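Local coordinates for protein hyaluronidase (Thermobaculum terrenum, PDB 5DIY) that probably removes O-linked N-acetylglucosamine from modified proteins as a family 84 glycoside hydrolase built on a TIM barrel, here with its predicted proton donor mutated, at residues T204-M207 against Q208-K212; F340-G343 against L344-L347. All coordinates share one frame; numbering follows the deposited sequence.

Contact 1: residues T204-M207 against Q208-K212; sequences TSHM and QEVQK
T204 O receives the N-H of Q208 at 2.8 Å, the first of four i to i+4 bonds in one unbroken alpha helix; S205 O, H206 O and M207 O receive E209 N, V210 N and Q211 N in turn. The E209 N to S205 O bond is longer, 3.3 Å.

The side chains divide between an inner and an outer side. Inward, the side chains of M207 and V210 meet carbon to carbon: methyl CE of M207 is 4.3 Å from CB of V210. With CG beside the backbone N and the chain bent at chi2 and chi3 (-50° and -61°), M207 curls so that its flexible thioether fits against W192, A218, L220 and the loop residue L247. V210 sends CG2 beside its own backbone N (chi1 175° puts CG1 in the anti place), and this methyl reaches within 3.5 Å of H206 O and 4.3 Å of NE2 of the H206 ring, a nitrogen already hydrogen-bonded to a partner outside this turn. It lies to one side of the imidazole plane, offset toward the rim. H206 also meets the W192 ring and P195.

Outward, Q208 passes its CG 3.3 Å from T204 O before its amide runs on past S205. E209, extended beyond CG, brings OE1 to 4.3 Å from H206 ND1, too far for a salt bridge. The first turn has outside partners for its amides: T204 N bonds to D244 and H206 N to T203 OG1.

Chemically, the carbon-lined side suits the barrel strands 189-192 and 218-222 beneath, and the polar side suits a more exposed surface. If H206 were protonated, the nearby E209 carboxylate would probably favour its charge without forming a salt bridge.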
ATOM      1  N   THR C 204       0.539  11.740 -17.294  1.00 31.15           N
ATOM      2  CA  THR C 204       1.522  12.697 -17.815  1.00 32.15           C
ATOM      3  C   THR C 204       0.986  14.117 -17.681  1.00 33.44           C
ATOM      4  O   THR C 204       1.714  15.026 -17.274  1.00 33.11           O
ATOM      5  CB  THR C 204       1.865  12.448 -19.300  1.00 32.98           C
ATOM      6  OG1 THR C 204       0.675  12.538 -20.092  1.00 34.62           O
ATOM      7  CG2 THR C 204       2.501  11.081 -19.499  1.00 32.58           C
ATOM      8  N   SER C 205      -0.294  14.292 -18.012  1.00 33.94           N
ATOM      9  CA  SER C 205      -0.980  15.574 -17.833  1.00 35.14           C
ATOM     10  C   SER C 205      -0.842  16.116 -16.415  1.00 34.49           C
ATOM     11  O   SER C 205      -0.563  17.305 -16.222  1.00 34.87           O
ATOM     12  CB  SER C 205      -2.465  15.431 -18.169  1.00 37.55           C
ATOM     13  OG  SER C 205      -3.132  16.677 -18.065  1.00 41.19           O
ATOM     14  N   HIS C 206      -1.045  15.246 -15.425  1.00 32.37           N
ATOM     15  CA  HIS C 206      -0.950  15.645 -14.026  1.00 31.29           C
ATOM     16  C   HIS C 206       0.475  16.048 -13.662  1.00 29.87           C
ATOM     17  O   HIS C 206       0.684  17.107 -13.069  1.00 30.09           O
ATOM     18  CB  HIS C 206      -1.438  14.527 -13.092  1.00 31.41           C
ATOM     19  CG  HIS C 206      -1.479  14.926 -11.652  1.00 30.78           C
ATOM     20  ND1 HIS C 206      -2.310  15.922 -11.191  1.00 30.54           N
ATOM     21  CD2 HIS C 206      -0.795  14.477 -10.573  1.00 31.16           C
ATOM     22  CE1 HIS C 206      -2.137  16.070  -9.891  1.00 30.89           C
ATOM     23  NE2 HIS C 206      -1.225  15.204  -9.490  1.00 30.75           N
ATOM     24  N   MET C 207       1.449  15.217 -14.026  1.00 29.45           N
ATOM     25  CA  MET C 207       2.854  15.498 -13.688  1.00 29.25           C
ATOM     26  C   MET C 207       3.445  16.670 -14.487  1.00 29.84           C
ATOM     27  O   MET C 207       4.390  17.304 -14.020  1.00 28.21           O
ATOM     28  CB  MET C 207       3.717  14.239 -13.802  1.00 28.36           C
ATOM     29  CG  MET C 207       3.273  13.096 -12.889  1.00 28.70           C
ATOM     30  SD  MET C 207       3.012  13.528 -11.150  1.00 28.82           S
ATOM     31  CE  MET C 207       4.663  14.084 -10.719  1.00 28.75           C
ATOM     32  N   GLN C 208       2.889  16.943 -15.671  1.00 32.29           N
ATOM     33  CA  GLN C 208       3.171  18.180 -16.425  1.00 35.14           C
ATOM     34  C   GLN C 208       2.835  19.418 -15.611  1.00 33.96           C
ATOM     35  O   GLN C 208       3.637  20.349 -15.532  1.00 34.32           O
ATOM     36  CB  GLN C 208       2.364  18.246 -17.733  1.00 38.34           C
ATOM     37  CG  GLN C 208       3.015  17.589 -18.937  1.00 41.53           C
ATOM     38  CD  GLN C 208       2.170  17.699 -20.202  1.00 45.29           C
ATOM     39  OE1 GLN C 208       1.018  18.144 -20.168  1.00 47.65           O
ATOM     40  NE2 GLN C 208       2.744  17.291 -21.329  1.00 45.88           N
ATOM     41  N   GLU C 209       1.643  19.425 -15.016  1.00 33.23           N
ATOM     42  CA  GLU C 209       1.208  20.543 -14.180  1.00 32.88           C
ATOM     43  C   GLU C 209       2.125  20.718 -12.983  1.00 31.28           C
ATOM     44  O   GLU C 209       2.570  21.828 -12.704  1.00 29.57           O
ATOM     45  CB  GLU C 209      -0.226  20.352 -13.694  1.00 35.09           C
ATOM     46  CG  GLU C 209      -1.272  20.454 -14.785  1.00 37.61           C
ATOM     47  CD  GLU C 209      -2.661  20.161 -14.257  1.00 40.39           C
ATOM     48  OE1 GLU C 209      -2.996  18.968 -14.086  1.00 43.18           O
ATOM     49  OE2 GLU C 209      -3.413  21.124 -14.000  1.00 42.06           O
ATOM     50  N   VAL C 210       2.425  19.613 -12.299  1.00 30.83           N
ATOM     51  CA  VAL C 210       3.337  19.636 -11.150  1.00 30.16           C
ATOM     52  C   VAL C 210       4.696  20.222 -11.563  1.00 29.92           C
ATOM     53  O   VAL C 210       5.244  21.078 -10.864  1.00 30.05           O
ATOM     54  CB  VAL C 210       3.549  18.233 -10.523  1.00 30.06           C
ATOM     55  CG1 VAL C 210       4.600  18.284  -9.410  1.00 29.72           C
ATOM     56  CG2 VAL C 210       2.246  17.678  -9.953  1.00 30.47           C
ATOM     57  N   GLN C 211       5.215  19.748 -12.694  1.00 30.00           N
ATOM     58  CA  GLN C 211       6.492  20.211 -13.236  1.00 30.57           C
ATOM     59  C   GLN C 211       6.524  21.728 -13.453  1.00 30.11           C
ATOM     60  O   GLN C 211       7.535  22.358 -13.167  1.00 30.27           O
ATOM     61  CB  GLN C 211       6.826  19.462 -14.542  1.00 31.12           C
ATOM     62  CG  GLN C 211       7.956  20.071 -15.370  1.00 31.68           C
ATOM     63  CD  GLN C 211       8.417  19.178 -16.512  1.00 32.28           C
ATOM     64  OE1 GLN C 211       7.714  18.255 -16.923  1.00 34.23           O
ATOM     65  NE2 GLN C 211       9.603  19.460 -17.036  1.00 31.89           N
ATOM     66  N   LYS C 212       5.422  22.299 -13.942  1.00 30.42           N
ATOM     67  CA  LYS C 212       5.327  23.747 -14.178  1.00 31.01           C
ATOM     68  C   LYS C 212       5.418  24.536 -12.880  1.00 30.04           C
ATOM     69  O   LYS C 212       6.205  25.470 -12.785  1.00 28.99           O
ATOM     70  CB  LYS C 212       4.032  24.114 -14.915  1.00 31.81           C
ATOM     71  CG  LYS C 212       3.964  23.613 -16.349  1.00 32.29           C
TER

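Contact 2: residues F340-G343 against L344-L347; sequences FEQG and LRTL
Q342 O accepts two bonds from T346, the backbone N at 3.0 Å and the hydroxyl OG1 at 2.9 Å, from opposite faces of the carbonyl plane. The hydroxyl gets there because chi1, -57°, sets OG1 beside its own N, pointing back along the helix; K330 NZ also bonds to it. A valine here would probably leave K330 NZ without this mate and Q342 O with only the backbone N-H of this residue from within the turn.

Packing is tight where the helix is buried. Buried G343, lacking a side chain, probably takes little room at this turn; its O takes L347 N at 3.1 Å. L344 folds its CG to 3.4 Å from F340 O, the same oxygen that accepts L344 N, and touches F335 and F393 of the flanking helices.

The solvent side is looser. E341 and R345 are long and charged, as suits exposed positions, and the R345 chain bends at chi3 so that NH2 comes within 3.9 Å of Q342 CG, a glancing touch.

The turn lies between two helices: T346 rests on L327 and V331 of helix 322-336, while L344 and L347 both meet M390 of helix 373-398.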
ATOM      1  N   PHE C 340     -31.719 -23.333 -10.840  1.00 27.92           N
ATOM      2  CA  PHE C 340     -31.221 -23.748  -9.520  1.00 30.50           C
ATOM      3  C   PHE C 340     -29.973 -24.609  -9.639  1.00 30.19           C
ATOM      4  O   PHE C 340     -29.005 -24.412  -8.906  1.00 29.08           O
ATOM      5  CB  PHE C 340     -32.292 -24.519  -8.735  1.00 32.12           C
ATOM      6  CG  PHE C 340     -33.616 -23.815  -8.670  1.00 34.81           C
ATOM      7  CD1 PHE C 340     -33.747 -22.636  -7.946  1.00 36.80           C
ATOM      8  CD2 PHE C 340     -34.729 -24.311  -9.350  1.00 36.78           C
ATOM      9  CE1 PHE C 340     -34.964 -21.967  -7.890  1.00 37.05           C
ATOM     10  CE2 PHE C 340     -35.956 -23.647  -9.289  1.00 37.68           C
ATOM     11  CZ  PHE C 340     -36.070 -22.471  -8.556  1.00 36.52           C
ATOM     12  N   GLU C 341     -30.005 -25.547 -10.580  1.00 32.06           N
ATOM     13  CA  GLU C 341     -28.883 -26.459 -10.818  1.00 33.52           C
ATOM     14  C   GLU C 341     -27.630 -25.706 -11.238  1.00 30.06           C
ATOM     15  O   GLU C 341     -26.538 -26.039 -10.797  1.00 29.02           O
ATOM     16  CB  GLU C 341     -29.244 -27.511 -11.880  1.00 36.95           C
ATOM     17  CG  GLU C 341     -30.373 -28.448 -11.455  1.00 41.09           C
ATOM     18  CD  GLU C 341     -30.533 -29.659 -12.363  1.00 45.07           C
ATOM     19  OE1 GLU C 341     -30.145 -29.593 -13.554  1.00 47.77           O
ATOM     20  OE2 GLU C 341     -31.059 -30.686 -11.876  1.00 47.78           O
ATOM     21  N   GLN C 342     -27.801 -24.686 -12.075  1.00 28.43           N
ATOM     22  CA  GLN C 342     -26.681 -23.883 -12.578  1.00 27.82           C
ATOM     23  C   GLN C 342     -26.066 -23.035 -11.448  1.00 25.82           C
ATOM     24  O   GLN C 342     -24.843 -22.976 -11.304  1.00 24.49           O
ATOM     25  CB  GLN C 342     -27.124 -22.986 -13.746  1.00 29.07           C
ATOM     26  CG  GLN C 342     -27.629 -23.735 -14.983  1.00 30.72           C
ATOM     27  CD  GLN C 342     -29.137 -24.023 -14.973  1.00 32.21           C
ATOM     28  OE1 GLN C 342     -29.713 -24.413 -13.949  1.00 32.39           O
ATOM     29  NE2 GLN C 342     -29.778 -23.838 -16.120  1.00 33.10           N
ATOM     30  N   GLY C 343     -26.921 -22.402 -10.644  1.00 23.83           N
ATOM     31  CA  GLY C 343     -26.477 -21.594  -9.514  1.00 22.73           C
ATOM     32  C   GLY C 343     -25.740 -22.392  -8.453  1.00 22.50           C
ATOM     33  O   GLY C 343     -24.710 -21.947  -7.945  1.00 21.98           O
ATOM     34  N   LEU C 344     -26.278 -23.562  -8.113  1.00 22.34           N
ATOM     35  CA  LEU C 344     -25.628 -24.474  -7.167  1.00 22.61           C
ATOM     36  C   LEU C 344     -24.290 -25.006  -7.700  1.00 22.97           C
ATOM     37  O   LEU C 344     -23.316 -25.091  -6.939  1.00 22.16           O
ATOM     38  CB  LEU C 344     -26.557 -25.640  -6.795  1.00 22.30           C
ATOM     39  CG  LEU C 344     -27.768 -25.300  -5.913  1.00 22.09           C
ATOM     40  CD1 LEU C 344     -28.636 -26.537  -5.733  1.00 22.16           C
ATOM     41  CD2 LEU C 344     -27.337 -24.735  -4.562  1.00 22.27           C
ATOM     42  N   ARG C 345     -24.248 -25.339  -8.994  1.00 22.73           N
ATOM     43  CA  ARG C 345     -23.015 -25.819  -9.641  1.00 24.55           C
ATOM     44  C   ARG C 345     -21.916 -24.765  -9.577  1.00 23.25           C
ATOM     45  O   ARG C 345     -20.784 -25.078  -9.223  1.00 22.05           O
ATOM     46  CB  ARG C 345     -23.265 -26.233 -11.108  1.00 26.31           C
ATOM     47  CG  ARG C 345     -22.010 -26.676 -11.864  1.00 29.05           C
ATOM     48  CD  ARG C 345     -22.314 -27.438 -13.152  1.00 31.62           C
ATOM     49  NE  ARG C 345     -23.303 -26.757 -13.994  1.00 35.11           N
ATOM     50  CZ  ARG C 345     -23.061 -25.732 -14.818  1.00 39.49           C
ATOM     51  NH1 ARG C 345     -21.836 -25.215 -14.967  1.00 41.29           N
ATOM     52  NH2 ARG C 345     -24.068 -25.208 -15.511  1.00 42.52           N
ATOM     53  N   THR C 346     -22.266 -23.525  -9.918  1.00 23.08           N
ATOM     54  CA  THR C 346     -21.321 -22.405  -9.906  1.00 23.33           C
ATOM     55  C   THR C 346     -20.741 -22.189  -8.515  1.00 23.19           C
ATOM     56  O   THR C 346     -19.529 -22.024  -8.365  1.00 23.02           O
ATOM     57  CB  THR C 346     -21.993 -21.103 -10.375  1.00 23.87           C
ATOM     58  OG1 THR C 346     -22.533 -21.293 -11.686  1.00 25.07           O
ATOM     59  CG2 THR C 346     -21.008 -19.939 -10.402  1.00 23.67           C
ATOM     60  N   LEU C 347     -21.610 -22.196  -7.509  1.00 22.93           N
ATOM     61  CA  LEU C 347     -21.181 -22.049  -6.121  1.00 24.14           C
ATOM     62  C   LEU C 347     -20.265 -23.209  -5.699  1.00 24.12           C
ATOM     63  O   LEU C 347     -19.196 -22.975  -5.123  1.00 23.86           O
ATOM     64  CB  LEU C 347     -22.403 -21.957  -5.198  1.00 25.38           C
ATOM     65  CG  LEU C 347     -22.168 -21.654  -3.717  1.00 26.67           C
ATOM     66  CD1 LEU C 347     -21.451 -20.325  -3.525  1.00 27.50           C
ATOM     67  CD2 LEU C 347     -23.502 -21.657  -2.983  1.00 27.26           C
TER

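How the contacts relate
Both contacts are turns of single helices, each held by consecutive i to i+4 bonds and each with one apolar and one polar side, but they hold different elements, with centres about 51 Å apart. Contact 1 belongs to the beta-alpha-beta unit of the catalytic barrel, so its buried residues face strands; the M207 side chain is about 13 Å from the bound sugar. Contact 2 sits farther from the centre of the chain, in a helical region away from the annotated sites, and packs against other helices. Neither is wholly core or surface. Their polar chemistry differs: a threonine hydroxyl reinforces the backbone of contact 2, whereas across contact 1 backbone groups alone form the hydrogen bonds.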